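Local coordinates for putative carbohydrate binding protein (Pseudomonas aeruginosa, PDB 3QEC) that probably binds carbohydrates, having been linked to heparin and suramin binding, and may take part in carbohydrate transport and biofilm formation, at residues Thr18-Leu30 with Thr93-Asn106. Residues are numbered along the deposited sequence; the frame is centred on the assembly and turned at random.
Sequences TQQVGEGVINGDL and TDQNGRFDFDHIPN
Paired backbone bonds between G24, I26 and G28 on one strand and I104, F101 and F99 on the other hold the two antiparallel strands together. I26 N gives to F101 O at 3.1 Å and F101 N returns to I26 O; G28 and F99 repeat the exchange, and L30 N adds a bond to G97 O. Between I26 and G24 the register slips by one: I104 N bonds G24 O at 2.8 Å, and H103, with positive phi, is the extra residue.

Apolar contacts gather on the I26, F99, F101 and I104 face. The F99 ring folds back across the partner strand because its CG sits between backbone N and carbonyl carbon (chi1 59°), laying one face over G28, whose CA is 3.7 Å from the ring centroid in a CH-pi contact. I26 CG2 approaches the edge of that ring, while I26 CD1 meets I104 CG2 at 4.0 Å, the two side chains crossing nearly at right angles. Strands 46-51 and 107-120 pack against this face through L49 and I111.

N27, D29, R98 and D100 put polar side chains on the other face. In the D100 conformer modelled here, one of two, N27 ND2 gives a tentative hydrogen bond to D100 OD1 at 2.7 Å. D29 OD1 lies alongside the aliphatic CG of R98, while D29 OD2 forms a salt bridge with K145 and the R98 guanidinium pairs with D94.

Beyond the strands, the P105 ring packs against the carbonyls of Q19 and V21. One water takes the backbone N-H of N106 and gives to Q19 OE1 and V21 O; a second joins Q19 N to N106 O. A third water bridges E23 O and H103 N.

The arrangement is an antiparallel strand pair interrupted by a G1 beta bulge, its apolar face turned into the core between two beta sheets.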
ATOM      1  N   THR A  18     -10.804  14.956   7.397  1.00 49.35           N
ATOM      2  CA  THR A  18     -10.481  13.677   8.042  1.00 49.45           C
ATOM      3  C   THR A  18     -10.213  13.814   9.553  1.00 55.15           C
ATOM      4  O   THR A  18      -9.603  14.788   9.994  1.00 56.24           O
ATOM      5  CB  THR A  18      -9.280  12.972   7.359  1.00 53.60           C
ATOM      6  OG1 THR A  18      -8.084  13.707   7.581  1.00 57.25           O
ATOM      7  CG2 THR A  18      -9.479  12.768   5.880  1.00 49.34           C
ATOM      8  N   GLN A  19     -10.641  12.806  10.337  1.00 52.14           N
ATOM      9  CA  GLN A  19     -10.332  12.696  11.773  1.00 52.33           C
ATOM     10  C   GLN A  19      -8.853  12.267  11.858  1.00 58.24           C
ATOM     11  O   GLN A  19      -8.465  11.343  11.130  1.00 58.49           O
ATOM     12  CB  GLN A  19     -11.280  11.702  12.453  1.00 53.29           C
ATOM     13  CG  GLN A  19     -12.736  12.184  12.477  1.00 53.30           C
ATOM     14  CD  GLN A  19     -13.624  11.262  13.261  1.00 66.17           C
ATOM     15  OE1 GLN A  19     -13.278  10.799  14.365  1.00 60.98           O
ATOM     16  NE2 GLN A  19     -14.790  10.967  12.700  1.00 54.28           N
ATOM     17  N   GLN A  20      -8.015  12.949  12.674  1.00 55.36           N
ATOM     18  CA  GLN A  20      -6.568  12.719  12.751  0.50 54.99           C
ATOM     19  C   GLN A  20      -6.133  12.025  14.067  1.00 59.84           C
ATOM     20  O   GLN A  20      -4.929  11.826  14.280  1.00 60.88           O
ATOM     21  CB  GLN A  20      -5.830  14.073  12.563  0.50 55.95           C
ATOM     22  CG  GLN A  20      -5.827  14.564  11.100  0.50 57.69           C
ATOM     23  CD  GLN A  20      -5.957  16.065  10.914  0.50 61.63           C
ATOM     24  OE1 GLN A  20      -5.177  16.860  11.465  0.50 50.78           O
ATOM     25  NE2 GLN A  20      -6.907  16.484  10.065  0.50 45.68           N
ATOM     26  N   VAL A  21      -7.100  11.649  14.944  1.00 54.86           N
ATOM     27  CA  VAL A  21      -6.875  11.002  16.253  1.00 54.37           C
ATOM     28  C   VAL A  21      -7.838   9.800  16.357  1.00 56.83           C
ATOM     29  O   VAL A  21      -8.907   9.828  15.748  1.00 56.22           O
ATOM     30  CB  VAL A  21      -6.972  11.959  17.465  1.00 59.10           C
ATOM     31  CG1 VAL A  21      -5.867  13.010  17.410  1.00 58.73           C
ATOM     32  CG2 VAL A  21      -8.357  12.612  17.585  1.00 58.72           C
ATOM     33  N   GLY A  22      -7.449   8.742  17.063  1.00 53.44           N
ATOM     34  CA  GLY A  22      -8.296   7.551  17.140  1.00 52.60           C
ATOM     35  C   GLY A  22      -7.778   6.423  18.004  1.00 57.93           C
ATOM     36  O   GLY A  22      -6.705   6.545  18.597  1.00 58.46           O
ATOM     37  N   GLU A  23      -8.550   5.309  18.064  1.00 55.24           N
ATOM     38  CA  GLU A  23      -8.313   4.117  18.894  1.00 56.59           C
ATOM     39  C   GLU A  23      -8.322   2.795  18.096  1.00 61.37           C
ATOM     40  O   GLU A  23      -8.119   1.737  18.685  1.00 62.70           O
ATOM     41  CB  GLU A  23      -9.386   4.018  20.001  1.00 58.80           C
ATOM     42  CG  GLU A  23      -9.393   5.161  21.009  1.00 73.52           C
ATOM     43  CD  GLU A  23      -8.458   5.110  22.208  1.00 99.42           C
ATOM     44  OE1 GLU A  23      -7.428   4.396  22.163  1.00110.23           O
ATOM     45  OE2 GLU A  23      -8.742   5.834  23.189  1.00 85.40           O
ATOM     46  N   GLY A  24      -8.581   2.863  16.796  1.00 56.80           N
ATOM     47  CA  GLY A  24      -8.660   1.692  15.933  1.00 56.56           C
ATOM     48  C   GLY A  24      -7.381   0.891  15.793  1.00 60.99           C
ATOM     49  O   GLY A  24      -6.282   1.448  15.805  1.00 60.79           O
ATOM     50  N   VAL A  25      -7.540  -0.432  15.662  1.00 57.17           N
ATOM     51  CA  VAL A  25      -6.474  -1.430  15.500  1.00 57.22           C
ATOM     52  C   VAL A  25      -6.637  -2.118  14.137  1.00 58.88           C
ATOM     53  O   VAL A  25      -7.723  -2.605  13.836  1.00 57.64           O
ATOM     54  CB  VAL A  25      -6.522  -2.467  16.671  1.00 62.15           C
ATOM     55  CG1 VAL A  25      -5.675  -3.699  16.369  1.00 62.75           C
ATOM     56  CG2 VAL A  25      -6.103  -1.836  17.990  1.00 62.33           C
ATOM     57  N   ILE A  26      -5.572  -2.150  13.324  1.00 55.96           N
ATOM     58  CA  ILE A  26      -5.555  -2.826  12.011  1.00 55.24           C
ATOM     59  C   ILE A  26      -4.485  -3.915  12.057  1.00 61.26           C
ATOM     60  O   ILE A  26      -3.358  -3.653  12.480  1.00 61.26           O
ATOM     61  CB  ILE A  26      -5.362  -1.857  10.792  1.00 56.68           C
ATOM     62  CG1 ILE A  26      -6.548  -0.868  10.665  1.00 55.68           C
ATOM     63  CG2 ILE A  26      -5.175  -2.641   9.475  1.00 56.90           C
ATOM     64  CD1 ILE A  26      -6.484   0.128   9.461  1.00 56.50           C
ATOM     65  N   ASN A  27      -4.863  -5.142  11.661  1.00 59.38           N
ATOM     66  CA  ASN A  27      -3.986  -6.324  11.555  1.00 59.23           C
ATOM     67  C   ASN A  27      -4.038  -6.840  10.148  1.00 61.43           C
ATOM     68  O   ASN A  27      -5.085  -6.789   9.506  1.00 60.17           O
ATOM     69  CB  ASN A  27      -4.402  -7.449  12.514  1.00 58.60           C
ATOM     70  CG  ASN A  27      -4.631  -7.001  13.922  1.00 88.72           C
ATOM     71  OD1 ASN A  27      -5.771  -6.809  14.357  1.00 90.14           O
ATOM     72  ND2 ASN A  27      -3.558  -6.819  14.661  1.00 81.03           N
ATOM     73  N   GLY A  28      -2.943  -7.392   9.681  1.00 58.51           N
ATOM     74  CA  GLY A  28      -2.954  -7.939   8.341  1.00 57.64           C
ATOM     75  C   GLY A  28      -1.750  -8.762   8.000  1.00 63.25           C
ATOM     76  O   GLY A  28      -0.821  -8.885   8.803  1.00 64.05           O
ATOM     77  N   ASP A  29      -1.775  -9.296   6.777  1.00 60.22           N
ATOM     78  CA  ASP A  29      -0.752 -10.151   6.194  1.00 60.80           C
ATOM     79  C   ASP A  29      -0.439  -9.689   4.800  1.00 63.43           C
ATOM     80  O   ASP A  29      -1.353  -9.335   4.043  1.00 61.97           O
ATOM     81  CB  ASP A  29      -1.219 -11.615   6.185  1.00 63.41           C
ATOM     82  CG  ASP A  29      -1.405 -12.197   7.576  1.00 78.50           C
ATOM     83  OD1 ASP A  29      -0.386 -12.455   8.255  1.00 81.23           O
ATOM     84  OD2 ASP A  29      -2.566 -12.394   7.984  1.00 88.24           O
ATOM     85  N   LEU A  30       0.864  -9.642   4.473  1.00 60.75           N
ATOM     86  CA  LEU A  30       1.352  -9.232   3.161  1.00 60.32           C
ATOM     87  C   LEU A  30       2.022 -10.399   2.448  1.00 66.93           C
ATOM     88  O   LEU A  30       2.908 -11.059   3.019  1.00 67.84           O
ATOM     89  CB  LEU A  30       2.328  -8.036   3.273  1.00 59.81           C
ATOM     90  CG  LEU A  30       3.136  -7.669   2.010  1.00 63.42           C
ATOM     91  CD1 LEU A  30       2.260  -7.001   0.955  1.00 61.86           C
ATOM     92  CD2 LEU A  30       4.305  -6.783   2.356  1.00 64.59           C
ATOM     93  N   THR A  93       6.369  -5.074   8.367  1.00 62.45           N
ATOM     94  CA  THR A  93       5.935  -6.455   8.582  1.00 61.98           C
ATOM     95  C   THR A  93       7.019  -7.215   9.336  1.00 69.62           C
ATOM     96  O   THR A  93       8.188  -6.832   9.259  1.00 70.90           O
ATOM     97  CB  THR A  93       5.602  -7.158   7.259  1.00 65.25           C
ATOM     98  OG1 THR A  93       6.793  -7.292   6.491  1.00 63.66           O
ATOM     99  CG2 THR A  93       4.494  -6.455   6.446  1.00 60.60           C
ATOM    100  N   ASP A  94       6.646  -8.293  10.051  1.00 67.15           N
ATOM    101  CA  ASP A  94       7.610  -9.111  10.790  1.00 68.57           C
ATOM    102  C   ASP A  94       8.167 -10.243   9.896  1.00 76.38           C
ATOM    103  O   ASP A  94       8.034 -10.204   8.669  1.00 74.87           O
ATOM    104  CB  ASP A  94       7.003  -9.669  12.103  1.00 70.05           C
ATOM    105  CG  ASP A  94       5.790 -10.586  11.998  1.00 76.20           C
ATOM    106  OD1 ASP A  94       5.614 -11.234  10.943  1.00 74.68           O
ATOM    107  OD2 ASP A  94       5.040 -10.687  12.991  1.00 83.05           O
ATOM    108  N   GLN A  95       8.781 -11.252  10.530  1.00 76.68           N
ATOM    109  CA  GLN A  95       9.387 -12.420   9.892  1.00 78.52           C
ATOM    110  C   GLN A  95       8.326 -13.340   9.208  1.00 82.63           C
ATOM    111  O   GLN A  95       8.704 -14.226   8.435  1.00 83.43           O
ATOM    112  CB  GLN A  95      10.253 -13.211  10.912  1.00 82.34           C
ATOM    113  CG  GLN A  95       9.595 -13.538  12.289  1.00102.41           C
ATOM    114  CD  GLN A  95       9.367 -12.378  13.270  1.00120.65           C
ATOM    115  OE1 GLN A  95      10.056 -11.338  13.274  1.00111.23           O
ATOM    116  NE2 GLN A  95       8.383 -12.546  14.145  1.00114.07           N
ATOM    117  N   ASN A  96       7.015 -13.104   9.449  1.00 76.95           N
ATOM    118  CA  ASN A  96       5.943 -13.914   8.861  1.00 75.19           C
ATOM    119  C   ASN A  96       5.004 -13.099   7.971  1.00 75.50           C
ATOM    120  O   ASN A  96       3.938 -13.594   7.591  1.00 76.36           O
ATOM    121  CB  ASN A  96       5.147 -14.619   9.954  1.00 75.99           C
ATOM    122  CG  ASN A  96       5.924 -15.716  10.628  1.00105.64           C
ATOM    123  OD1 ASN A  96       6.382 -15.557  11.760  1.00102.01           O
ATOM    124  ND2 ASN A  96       6.089 -16.854   9.947  1.00 99.05           N
ATOM    125  N   GLY A  97       5.411 -11.882   7.628  1.00 68.16           N
ATOM    126  CA  GLY A  97       4.633 -10.991   6.774  1.00 65.03           C
ATOM    127  C   GLY A  97       3.451 -10.320   7.450  1.00 66.45           C
ATOM    128  O   GLY A  97       2.598  -9.747   6.764  1.00 63.86           O
ATOM    129  N   ARG A  98       3.388 -10.379   8.797  1.00 63.41           N
ATOM    130  CA  ARG A  98       2.300  -9.786   9.573  1.00 62.36           C
ATOM    131  C   ARG A  98       2.643  -8.357   9.938  1.00 65.39           C
ATOM    132  O   ARG A  98       3.776  -8.087  10.333  1.00 65.42           O
ATOM    133  CB  ARG A  98       1.981 -10.591  10.858  1.00 65.57           C
ATOM    134  CG  ARG A  98       1.933 -12.116  10.675  1.00 83.36           C
ATOM    135  CD  ARG A  98       1.554 -12.845  11.953  1.00 99.48           C
ATOM    136  NE  ARG A  98       2.445 -13.976  12.234  1.00117.48           N
ATOM    137  CZ  ARG A  98       3.435 -13.959  13.127  1.00133.95           C
ATOM    138  NH1 ARG A  98       3.668 -12.870  13.851  1.00113.65           N
ATOM    139  NH2 ARG A  98       4.187 -15.035  13.314  1.00126.24           N
ATOM    140  N   PHE A  99       1.663  -7.442   9.791  1.00 60.74           N
ATOM    141  CA  PHE A  99       1.782  -6.028  10.148  1.00 59.29           C
ATOM    142  C   PHE A  99       0.652  -5.628  11.104  1.00 63.67           C
ATOM    143  O   PHE A  99      -0.392  -6.282  11.135  1.00 63.44           O
ATOM    144  CB  PHE A  99       1.774  -5.129   8.898  1.00 58.89           C
ATOM    145  CG  PHE A  99       0.542  -5.221   8.027  1.00 58.18           C
ATOM    146  CD1 PHE A  99      -0.614  -4.506   8.345  1.00 58.40           C
ATOM    147  CD2 PHE A  99       0.551  -5.981   6.856  1.00 58.94           C
ATOM    148  CE1 PHE A  99      -1.751  -4.590   7.542  1.00 57.59           C
ATOM    149  CE2 PHE A  99      -0.582  -6.051   6.040  1.00 59.85           C
ATOM    150  CZ  PHE A  99      -1.725  -5.350   6.384  1.00 56.90           C
ATOM    151  N   ASP A 100       0.866  -4.549  11.871  1.00 60.86           N
ATOM    152  CA  ASP A 100      -0.094  -4.035  12.846  0.50 60.32           C
ATOM    153  C   ASP A 100      -0.039  -2.506  12.893  1.00 63.11           C
ATOM    154  O   ASP A 100       1.050  -1.939  12.812  1.00 62.71           O
ATOM    155  CB  ASP A 100       0.198  -4.620  14.254  0.50 63.76           C
ATOM    156  CG  ASP A 100       0.218  -6.139  14.325  0.50 74.46           C
ATOM    157  OD1 ASP A 100      -0.863  -6.738  14.476  0.50 75.99           O
ATOM    158  OD2 ASP A 100       1.314  -6.726  14.185  0.50 77.99           O
ATOM    159  N   PHE A 101      -1.196  -1.848  13.048  1.00 58.22           N
ATOM    160  CA  PHE A 101      -1.338  -0.404  13.207  1.00 56.90           C
ATOM    161  C   PHE A 101      -2.162  -0.158  14.445  1.00 62.06           C
ATOM    162  O   PHE A 101      -3.083  -0.929  14.724  1.00 62.00           O
ATOM    163  CB  PHE A 101      -1.998   0.255  11.992  1.00 56.98           C
ATOM    164  CG  PHE A 101      -1.196   0.296  10.713  1.00 57.56           C
ATOM    165  CD1 PHE A 101      -1.283  -0.744   9.785  1.00 58.78           C
ATOM    166  CD2 PHE A 101      -0.426   1.412  10.391  1.00 58.91           C
ATOM    167  CE1 PHE A 101      -0.571  -0.691   8.577  1.00 59.16           C
ATOM    168  CE2 PHE A 101       0.282   1.467   9.180  1.00 61.59           C
ATOM    169  CZ  PHE A 101       0.209   0.412   8.282  1.00 58.94           C
ATOM    170  N   ASP A 102      -1.835   0.894  15.202  1.00 59.12           N
ATOM    171  CA  ASP A 102      -2.561   1.235  16.418  1.00 59.54           C
ATOM    172  C   ASP A 102      -3.035   2.695  16.343  1.00 62.89           C
ATOM    173  O   ASP A 102      -2.518   3.465  15.525  1.00 61.75           O
ATOM    174  CB  ASP A 102      -1.693   0.969  17.665  1.00 63.86           C
ATOM    175  CG  ASP A 102      -0.399   1.750  17.719  1.00 84.08           C
ATOM    176  OD1 ASP A 102      -0.442   2.951  18.107  1.00 86.14           O
ATOM    177  OD2 ASP A 102       0.660   1.169  17.373  1.00 92.23           O
ATOM    178  N   HIS A 103      -4.034   3.065  17.178  1.00 59.08           N
ATOM    179  CA  HIS A 103      -4.625   4.410  17.259  1.00 57.27           C
ATOM    180  C   HIS A 103      -5.072   4.945  15.875  1.00 60.37           C
ATOM    181  O   HIS A 103      -4.856   6.114  15.549  1.00 60.88           O
ATOM    182  CB  HIS A 103      -3.669   5.384  17.965  1.00 58.07           C
ATOM    183  CG  HIS A 103      -3.434   5.014  19.396  1.00 62.52           C
ATOM    184  ND1 HIS A 103      -2.290   4.340  19.789  1.00 65.26           N
ATOM    185  CD2 HIS A 103      -4.251   5.145  20.466  1.00 64.11           C
ATOM    186  CE1 HIS A 103      -2.428   4.121  21.086  1.00 65.43           C
ATOM    187  NE2 HIS A 103      -3.595   4.583  21.537  1.00 65.49           N
ATOM    188  N   ILE A 104      -5.739   4.086  15.086  1.00 55.09           N
ATOM    189  CA  ILE A 104      -6.228   4.450  13.761  1.00 52.96           C
ATOM    190  C   ILE A 104      -7.581   5.183  13.874  1.00 57.12           C
ATOM    191  O   ILE A 104      -8.566   4.621  14.381  1.00 56.78           O
ATOM    192  CB  ILE A 104      -6.293   3.222  12.786  1.00 54.88           C
ATOM    193  CG1 ILE A 104      -4.902   2.597  12.551  1.00 54.63           C
ATOM    194  CG2 ILE A 104      -6.977   3.560  11.438  1.00 54.27           C
ATOM    195  CD1 ILE A 104      -3.728   3.602  12.338  1.00 55.93           C
ATOM    196  N   PRO A 105      -7.649   6.425  13.334  1.00 53.53           N
ATOM    197  CA  PRO A 105      -8.914   7.175  13.349  1.00 52.42           C
ATOM    198  C   PRO A 105     -10.005   6.576  12.470  1.00 56.92           C
ATOM    199  O   PRO A 105      -9.730   5.812  11.544  1.00 57.11           O
ATOM    200  CB  PRO A 105      -8.509   8.540  12.768  1.00 52.95           C
ATOM    201  CG  PRO A 105      -7.055   8.637  12.986  1.00 57.73           C
ATOM    202  CD  PRO A 105      -6.573   7.243  12.743  1.00 54.29           C
ATOM    203  N   ASN A 106     -11.250   6.955  12.756  1.00 53.78           N
ATOM    204  CA  ASN A 106     -12.423   6.642  11.952  1.00 53.29           C
ATOM    205  C   ASN A 106     -12.211   7.287  10.589  1.00 58.08           C
ATOM    206  O   ASN A 106     -11.788   8.446  10.528  1.00 58.74           O
ATOM    207  CB  ASN A 106     -13.662   7.208  12.648  1.00 52.20           C
ATOM    208  CG  ASN A 106     -14.977   7.002  11.948  1.00 61.11           C
ATOM    209  OD1 ASN A 106     -15.831   6.253  12.409  1.00 59.01           O
ATOM    210  ND2 ASN A 106     -15.234   7.767  10.913  1.00 45.75           N
TER
HETATM  211  O   HOH W   1     -11.459   8.660  15.020  1.00 51.85           O
HETATM  212  O   HOH W   2     -12.377  10.686   9.120  1.00 59.40           O
HETATM  213  O   HOH W   3      -5.340   1.614  19.448  1.00 64.37           O
HETATM  214  O   HOH W   4      -4.840   4.850  24.192  1.00 76.19           O